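Local coordinates for protein PTHB1 (Homo sapiens, PDB 4YD8) that forms part of the BBSome, a coat complex thought to sort specific membrane proteins to primary cilia and required for ciliogenesis, represented here by the protein's N-terminal seven-bladed beta-propeller, at residues G145-V150 and L188-R193; S196-S201 and I252-F257; R153-I158 and V167-S172. All blocks are in the same frame, centred on the assembly; numbering follows the deposited sequence. Where two conformers were deposited one is given.

Contact 1. Residues G145-V150 and L188-R193; sequences GSFGGV and LAYSSR
Gly145 and Tyr190 face each other with their CA atoms 6.6 Å apart, where the end of strand 139-145 meets strand 188-191. No backbone hydrogen bond joins the two segments. After Gly145 the chain makes an inverse gamma turn centred on Ser146. A CB on Gly145 would clash with Tyr190 CD2, and its backbone angles also call for glycine. Tyr190 carries the contact. Its CG lies anti to the backbone N (chi1 172°), and the ring reaches across to 145-150. Phe147 presents an edge to one face of this ring in an edge-to-face pair, with centroids 4.8 Å apart and planes at 60°. Phe147 CD1 sits over the centre of the tyrosine ring, 3.5 Å above its plane. Phe147 CE1 lies nearer the ring's root, 3.6 Å from Tyr190 CG. Gly145 CA approaches the ring at Tyr190 CD2, 3.8 Å away. The phenol oxygen, Tyr190 OH, comes within 3.6 Å of Phe147 CA. Its hydrogen bond goes to OD1 of Asp195, which also takes Gly148 N, so one carboxylate oxygen ties the tyrosine to the backbone of loop 145-150. An alanine in place of Tyr190 would probably leave the Phe147 edge without the tyrosine face it rests on, open a gap beside Gly145 and cost Asp195 one of its bonds. Phe147 also packs on Leu155 and Cys157 of its own blade and edge-to-face with Phe197 of the next. The arrangement is an aromatic junction between consecutive blades of the seven-bladed beta-propeller, and it includes Gly145, a position critical for protein stability.

Contact 2. Residues S196-S201 and I252-F257; sequences SFLTVS and ICIVSF
Ile252 and Leu198 have the most surface buried here, followed by Ile254. Their strands belong to different sheets. Strands 196-200 and 252-255 run roughly antiparallel at 148°, and their axes come no closer than 8.4 Å. No hydrogen bond crosses, and the contact is made mainly by aliphatic groups. Ile252 reaches across with its terminal methyl. CG1 is anti to the carbonyl carbon (chi1 -58°), and CD1 continues the chain in an extended form (chi2 161°). This CD1 meets the methyl Val200 CG2 at 3.6 Å, the two side chains crossing obliquely. It also touches the opposing backbone, lying 3.7 Å from Thr199 CA and 3.9 Å from Leu198 O. One methyl thus rests against three successive residues of strand 196-200. Ile252 CG1 backs it up, 4.0 Å from Val200 CG2. Leu198 and Ile254 form a second, simpler meeting. Both CB atoms point toward the opposite strand, and the side chains cross at about a right angle. They touch through single methyls, Leu198 CD1 to Ile254 CD1 at 3.9 Å. Thr199 points its CB away from 252-257, and its OG1 is hydrogen-bonded to Pro187 O. The contact joins two consecutive propeller blades. Strand 196-200 lies between strands 188-191 and 205-210 in its sheet, while strand 249-255 is an outermost strand of the next. Ala189 of strand 188-191 packs on both isoleucines, and Val264 of strand 263-268 is touched by Leu198 and Ile252. From strand 249-255, Cys253 in turn packs on Phe294 and Pro296 of strand 291-298.

Contact 3. Residues R153-I158 and V167-S172; sequences RDLICI and VFEQES
The beta hairpin of strands 155-160 and 164-169 forms the middle of a four-stranded propeller blade, and Ile156 and Phe168 pair across it. They are an antiparallel hydrogen-bonded pair. Ile156 N gives a bond of 3.1 Å to Phe168 O, and Phe168 N one of 2.8 Å to Ile156 O. Both are nearly straight, at 173° and 172°. On the face of Ile156 and Phe168, the methyl Ile158 CD1 reaches Phe168 CE1 at 3.7 Å. The phenylalanine ring also meets His133 and Tyr173. Cys157 and Val167, the next pair, are non-hydrogen-bonded and lie on the other face. Beyond the paired residues a type II' turn from Glu169 to Ser172 reverses the chain. Leu155 runs beside Glu169, both pointing the same way, with Leu155 CD1 3.6 Å from Glu169 CG. Leu155 CD2 lies over one face of the Arg153 guanidinium, offset toward the rim. Gln170 lies extended beyond CG and crosses Arg153 obliquely, its NE2 3.3 Å from Arg153 CB. That amide nitrogen is hydrogen-bonded to Lys89 O of the preceding blade. A water bridges the two segments, donating to Asp154 O at 2.7 Å and weakly accepting from Gln170 N at 3.0 Å.

Overall arrangement
Contacts 2 and 3 are buried, whereas contact 1 is partly buried and reaches solvent at Ser192. Contact 3 lies within one blade and relies on backbone hydrogen bonds. Contacts 1 and 2 join successive blades without such bonds, the first through aromatic rings and the second through methyl groups. Contact 3 is nested in the chain loop closed by contact 1, and Gly145 O to Leu155 N, at 2.8 Å, links the two. Contacts 1 and 2 use opposite faces of one blade: Tyr190 and Phe197 lie toward Phe147, Ala189 and Leu198 toward Ile254. Phe197 of contact 2 also reaches Cys157 of contact 3.

Contact 1. Residues G145-V150 and L188-R193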
# COMPACT_ATOMS: atom_id res chain seq x y z
N GLY A 145 9.69 -2.45 7.25
CA GLY A 145 10.63 -1.34 7.28
C GLY A 145 11.86 -1.71 8.07
O GLY A 145 12.01 -2.86 8.51
N SER A 146 12.75 -0.75 8.24
CA SER A 146 14.03 -0.98 8.90
C SER A 146 13.89 -0.87 10.41
O SER A 146 14.51 0.00 11.02
CB SER A 146 15.07 0.02 8.39
OG SER A 146 14.59 1.35 8.45
N PHE A 147 13.07 -1.74 11.00
CA PHE A 147 12.78 -1.71 12.44
C PHE A 147 14.07 -1.65 13.23
O PHE A 147 15.00 -2.40 12.95
CB PHE A 147 12.00 -2.94 12.92
CG PHE A 147 10.75 -3.25 12.13
CD1 PHE A 147 10.13 -2.31 11.33
CD2 PHE A 147 10.20 -4.52 12.22
CE1 PHE A 147 8.98 -2.63 10.61
CE2 PHE A 147 9.04 -4.85 11.51
CZ PHE A 147 8.44 -3.89 10.71
N GLY A 148 14.14 -0.77 14.22
CA GLY A 148 15.31 -0.72 15.07
C GLY A 148 16.41 0.13 14.48
O GLY A 148 17.44 0.33 15.10
N GLY A 149 16.19 0.64 13.27
CA GLY A 149 17.18 1.50 12.63
C GLY A 149 18.26 0.71 11.92
O GLY A 149 19.29 1.27 11.55
N VAL A 150 18.03 -0.58 11.73
CA VAL A 150 18.91 -1.44 10.94
C VAL A 150 18.94 -0.96 9.49
O VAL A 150 17.91 -0.72 8.91
CB VAL A 150 18.45 -2.90 11.00
CG1 VAL A 150 18.66 -3.45 12.40
CG2 VAL A 150 16.94 -3.05 10.56
N LEU A 188 -2.37 -0.58 9.79
CA LEU A 188 -1.07 -0.69 10.45
C LEU A 188 0.02 -0.08 9.58
O LEU A 188 0.08 -0.34 8.38
CB LEU A 188 -0.76 -2.16 10.73
CG LEU A 188 0.59 -2.48 11.38
CD1 LEU A 188 0.61 -2.08 12.86
CD2 LEU A 188 0.91 -3.97 11.23
N ALA A 189 0.90 0.71 10.18
CA ALA A 189 2.01 1.30 9.42
C ALA A 189 3.24 1.47 10.30
O ALA A 189 3.13 1.60 11.52
CB ALA A 189 1.59 2.66 8.79
N TYR A 190 4.41 1.43 9.68
CA TYR A 190 5.67 1.66 10.37
C TYR A 190 6.22 3.04 10.02
O TYR A 190 6.28 3.43 8.85
CB TYR A 190 6.71 0.58 10.00
CG TYR A 190 8.09 0.88 10.54
CD1 TYR A 190 8.35 0.81 11.91
CD2 TYR A 190 9.13 1.25 9.70
CE1 TYR A 190 9.61 1.09 12.42
CE2 TYR A 190 10.40 1.53 10.20
CZ TYR A 190 10.63 1.45 11.57
OH TYR A 190 11.87 1.73 12.08
N SER A 191 6.64 3.78 11.05
CA SER A 191 7.31 5.06 10.85
C SER A 191 8.81 4.90 11.08
O SER A 191 9.23 4.63 12.19
CB SER A 191 6.75 6.12 11.79
OG SER A 191 7.61 7.24 11.87
N SER A 192 9.63 5.05 10.03
CA SER A 192 11.06 4.90 10.22
C SER A 192 11.63 6.07 11.02
O SER A 192 12.58 5.88 11.78
CB SER A 192 11.79 4.79 8.87
OG SER A 192 11.48 5.90 8.06
N ARG A 193 11.04 7.26 10.88
CA ARG A 193 11.59 8.44 11.55
C ARG A 193 11.48 8.32 13.07
O ARG A 193 12.37 8.75 13.80
CB ARG A 193 10.88 9.71 11.07

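Contact 2. Residues S196-S201 and I252-F257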
# COMPACT_ATOMS: atom_id res chain seq x y z
N SER A 196 8.56 3.51 15.01
CA SER A 196 7.34 3.13 15.72
C SER A 196 6.30 2.50 14.79
O SER A 196 6.31 2.72 13.58
CB SER A 196 6.71 4.34 16.43
OG SER A 196 7.61 4.93 17.34
N PHE A 197 5.40 1.73 15.39
CA PHE A 197 4.24 1.20 14.69
C PHE A 197 3.02 2.04 15.00
O PHE A 197 2.77 2.39 16.15
CB PHE A 197 3.96 -0.26 15.09
CG PHE A 197 5.05 -1.21 14.68
CD1 PHE A 197 5.25 -1.52 13.35
CD2 PHE A 197 5.86 -1.80 15.63
CE1 PHE A 197 6.25 -2.41 12.97
CE2 PHE A 197 6.86 -2.69 15.26
CZ PHE A 197 7.05 -2.98 13.92
N LEU A 198 2.26 2.37 13.96
CA LEU A 198 1.04 3.16 14.14
C LEU A 198 -0.18 2.32 13.79
O LEU A 198 -0.17 1.57 12.81
CB LEU A 198 1.10 4.44 13.28
CG LEU A 198 1.97 5.51 13.95
CD1 LEU A 198 3.48 5.26 13.76
CD2 LEU A 198 1.61 6.87 13.47
N THR A 199 -1.22 2.44 14.59
CA THR A 199 -2.47 1.81 14.23
C THR A 199 -3.62 2.69 14.72
O THR A 199 -3.39 3.74 15.32
CB THR A 199 -2.59 0.38 14.80
OG1 THR A 199 -3.73 -0.27 14.25
CG2 THR A 199 -2.69 0.40 16.35
N VAL A 200 -4.85 2.31 14.39
CA VAL A 200 -6.02 2.98 14.95
C VAL A 200 -6.96 1.93 15.55
O VAL A 200 -7.33 0.97 14.87
CB VAL A 200 -6.79 3.80 13.92
CG1 VAL A 200 -7.80 4.72 14.63
CG2 VAL A 200 -5.82 4.61 13.03
N SER A 201 -7.36 2.14 16.80
CA SER A 201 -8.15 1.14 17.51
C SER A 201 -9.64 1.31 17.27
O SER A 201 -10.07 2.32 16.71
CB SER A 201 -7.88 1.21 19.02
OG SER A 201 -8.36 2.44 19.53
N ILE A 252 -3.94 4.18 7.07
CA ILE A 252 -2.86 5.05 7.51
C ILE A 252 -1.74 4.97 6.49
O ILE A 252 -1.44 3.88 6.00
CB ILE A 252 -2.27 4.65 8.88
CG1 ILE A 252 -3.32 4.64 9.96
CG2 ILE A 252 -1.13 5.59 9.29
CD1 ILE A 252 -2.86 3.81 11.16
N CYS A 253 -1.11 6.10 6.20
CA CYS A 253 0.01 6.15 5.26
C CYS A 253 1.06 7.08 5.84
O CYS A 253 0.77 8.25 6.09
CB CYS A 253 -0.46 6.65 3.89
SG CYS A 253 0.87 6.57 2.61
N ILE A 254 2.28 6.59 6.06
CA ILE A 254 3.33 7.48 6.58
C ILE A 254 4.27 7.88 5.46
O ILE A 254 4.86 7.01 4.82
CB ILE A 254 4.12 6.81 7.70
CG1 ILE A 254 3.16 6.46 8.86
CG2 ILE A 254 5.23 7.74 8.19
CD1 ILE A 254 3.80 5.67 9.94
N VAL A 255 4.42 9.18 5.23
CA VAL A 255 5.24 9.68 4.12
C VAL A 255 6.15 10.84 4.52
O VAL A 255 5.86 11.59 5.44
CB VAL A 255 4.36 10.17 2.93
CG1 VAL A 255 3.41 9.10 2.46
CG2 VAL A 255 3.59 11.40 3.34
N SER A 256 7.26 10.98 3.80
CA SER A 256 8.11 12.16 3.91
C SER A 256 8.61 12.56 2.53
O SER A 256 9.16 11.73 1.80
CB SER A 256 9.29 11.90 4.85
OG SER A 256 10.21 12.97 4.82
N PHE A 257 8.42 13.82 2.16
CA PHE A 257 8.83 14.30 0.84
C PHE A 257 9.77 15.50 0.93
O PHE A 257 10.64 15.57 1.80
CB PHE A 257 7.60 14.67 0.01
CG PHE A 257 6.77 13.49 -0.41
CD1 PHE A 257 7.30 12.50 -1.20
CD2 PHE A 257 5.44 13.38 -0.01
CE1 PHE A 257 6.54 11.41 -1.58
CE2 PHE A 257 4.67 12.30 -0.39
CZ PHE A 257 5.22 11.31 -1.18

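Contact 3. Residues R153-I158 and V167-S172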
# COMPACT_ATOMS: atom_id res chain seq x y z
N ARG A 153 17.84 -3.54 5.19
CA ARG A 153 16.94 -4.68 5.27
C ARG A 153 15.55 -4.22 5.72
O ARG A 153 15.42 -3.28 6.51
CB ARG A 153 17.49 -5.74 6.22
CG ARG A 153 17.54 -5.29 7.67
CD ARG A 153 18.34 -6.26 8.54
NE ARG A 153 18.01 -6.04 9.95
CZ ARG A 153 18.28 -6.90 10.93
NH1 ARG A 153 18.90 -8.04 10.65
NH2 ARG A 153 17.93 -6.62 12.18
N ASP A 154 14.52 -4.88 5.20
CA ASP A 154 13.15 -4.59 5.60
C ASP A 154 12.61 -5.75 6.43
O ASP A 154 12.47 -6.86 5.91
CB ASP A 154 12.27 -4.35 4.38
CG ASP A 154 12.53 -3.01 3.75
OD1 ASP A 154 12.60 -2.03 4.53
OD2 ASP A 154 12.68 -2.92 2.50
N LEU A 155 12.34 -5.50 7.70
CA LEU A 155 11.70 -6.50 8.56
C LEU A 155 10.20 -6.39 8.35
O LEU A 155 9.74 -5.39 7.81
CB LEU A 155 12.08 -6.27 10.02
CG LEU A 155 13.58 -6.20 10.32
CD1 LEU A 155 13.82 -6.41 11.81
CD2 LEU A 155 14.35 -7.21 9.49
N ILE A 156 9.44 -7.40 8.76
CA ILE A 156 8.01 -7.43 8.51
C ILE A 156 7.28 -7.59 9.84
O ILE A 156 7.73 -8.33 10.71
CB ILE A 156 7.63 -8.57 7.54
CG1 ILE A 156 8.07 -8.22 6.10
CG2 ILE A 156 6.13 -8.87 7.56
CD1 ILE A 156 8.03 -9.41 5.17
N CYS A 157 6.19 -6.85 10.00
CA CYS A 157 5.34 -6.97 11.18
C CYS A 157 3.94 -7.28 10.72
O CYS A 157 3.36 -6.54 9.92
CB CYS A 157 5.36 -5.69 12.00
SG CYS A 157 4.17 -5.74 13.39
N ILE A 158 3.39 -8.39 11.20
CA ILE A 158 2.05 -8.81 10.83
C ILE A 158 1.13 -8.64 12.04
O ILE A 158 1.45 -9.12 13.12
CB ILE A 158 2.03 -10.29 10.36
CG1 ILE A 158 2.88 -10.49 9.10
CG2 ILE A 158 0.60 -10.76 10.11
CD1 ILE A 158 3.13 -11.97 8.80
N VAL A 167 6.54 -9.97 14.67
CA VAL A 167 7.68 -9.37 13.99
C VAL A 167 8.59 -10.46 13.46
O VAL A 167 8.97 -11.38 14.19
CB VAL A 167 8.46 -8.43 14.92
CG1 VAL A 167 9.72 -7.92 14.24
CG2 VAL A 167 7.58 -7.26 15.36
N PHE A 168 8.93 -10.34 12.18
CA PHE A 168 9.80 -11.28 11.50
C PHE A 168 11.05 -10.57 11.00
O PHE A 168 10.97 -9.58 10.28
CB PHE A 168 9.07 -11.94 10.32
CG PHE A 168 7.91 -12.79 10.75
CD1 PHE A 168 6.66 -12.23 10.97
CD2 PHE A 168 8.07 -14.16 10.95
CE1 PHE A 168 5.59 -13.01 11.38
CE2 PHE A 168 7.00 -14.95 11.35
CZ PHE A 168 5.76 -14.37 11.56
N GLU A 169 12.21 -11.08 11.41
CA GLU A 169 13.48 -10.55 10.95
C GLU A 169 13.90 -11.36 9.73
O GLU A 169 14.69 -12.30 9.82
CB GLU A 169 14.53 -10.62 12.07
CG GLU A 169 14.18 -9.73 13.27
CD GLU A 169 15.20 -9.82 14.39
OE1 GLU A 169 16.04 -10.75 14.38
OE2 GLU A 169 15.17 -8.95 15.29
N GLN A 170 13.31 -11.00 8.58
CA GLN A 170 13.52 -11.70 7.32
C GLN A 170 13.26 -13.20 7.52
O GLN A 170 12.13 -13.57 7.84
CB GLN A 170 14.92 -11.38 6.78
CG GLN A 170 15.06 -9.84 6.57
CD GLN A 170 16.40 -9.39 6.00
OE1 GLN A 170 17.46 -9.73 6.53
NE2 GLN A 170 16.35 -8.59 4.93
N GLU A 171 14.27 -14.05 7.35
CA GLU A 171 14.08 -15.50 7.42
C GLU A 171 13.71 -16.03 8.81
O GLU A 171 13.39 -17.21 8.95
CB GLU A 171 15.34 -16.26 6.96
CG GLU A 171 15.68 -16.09 5.47
CD GLU A 171 16.45 -14.80 5.18
OE1 GLU A 171 16.89 -14.15 6.15
OE2 GLU A 171 16.61 -14.44 3.99
N SER A 172 13.80 -15.21 9.85
CA SER A 172 13.51 -15.75 11.18
C SER A 172 12.47 -14.95 11.97
O SER A 172 12.39 -13.73 11.87
CB SER A 172 14.81 -15.87 12.00
OG SER A 172 15.54 -14.65 12.00
O HOH W 1 11.64 -9.30 6.72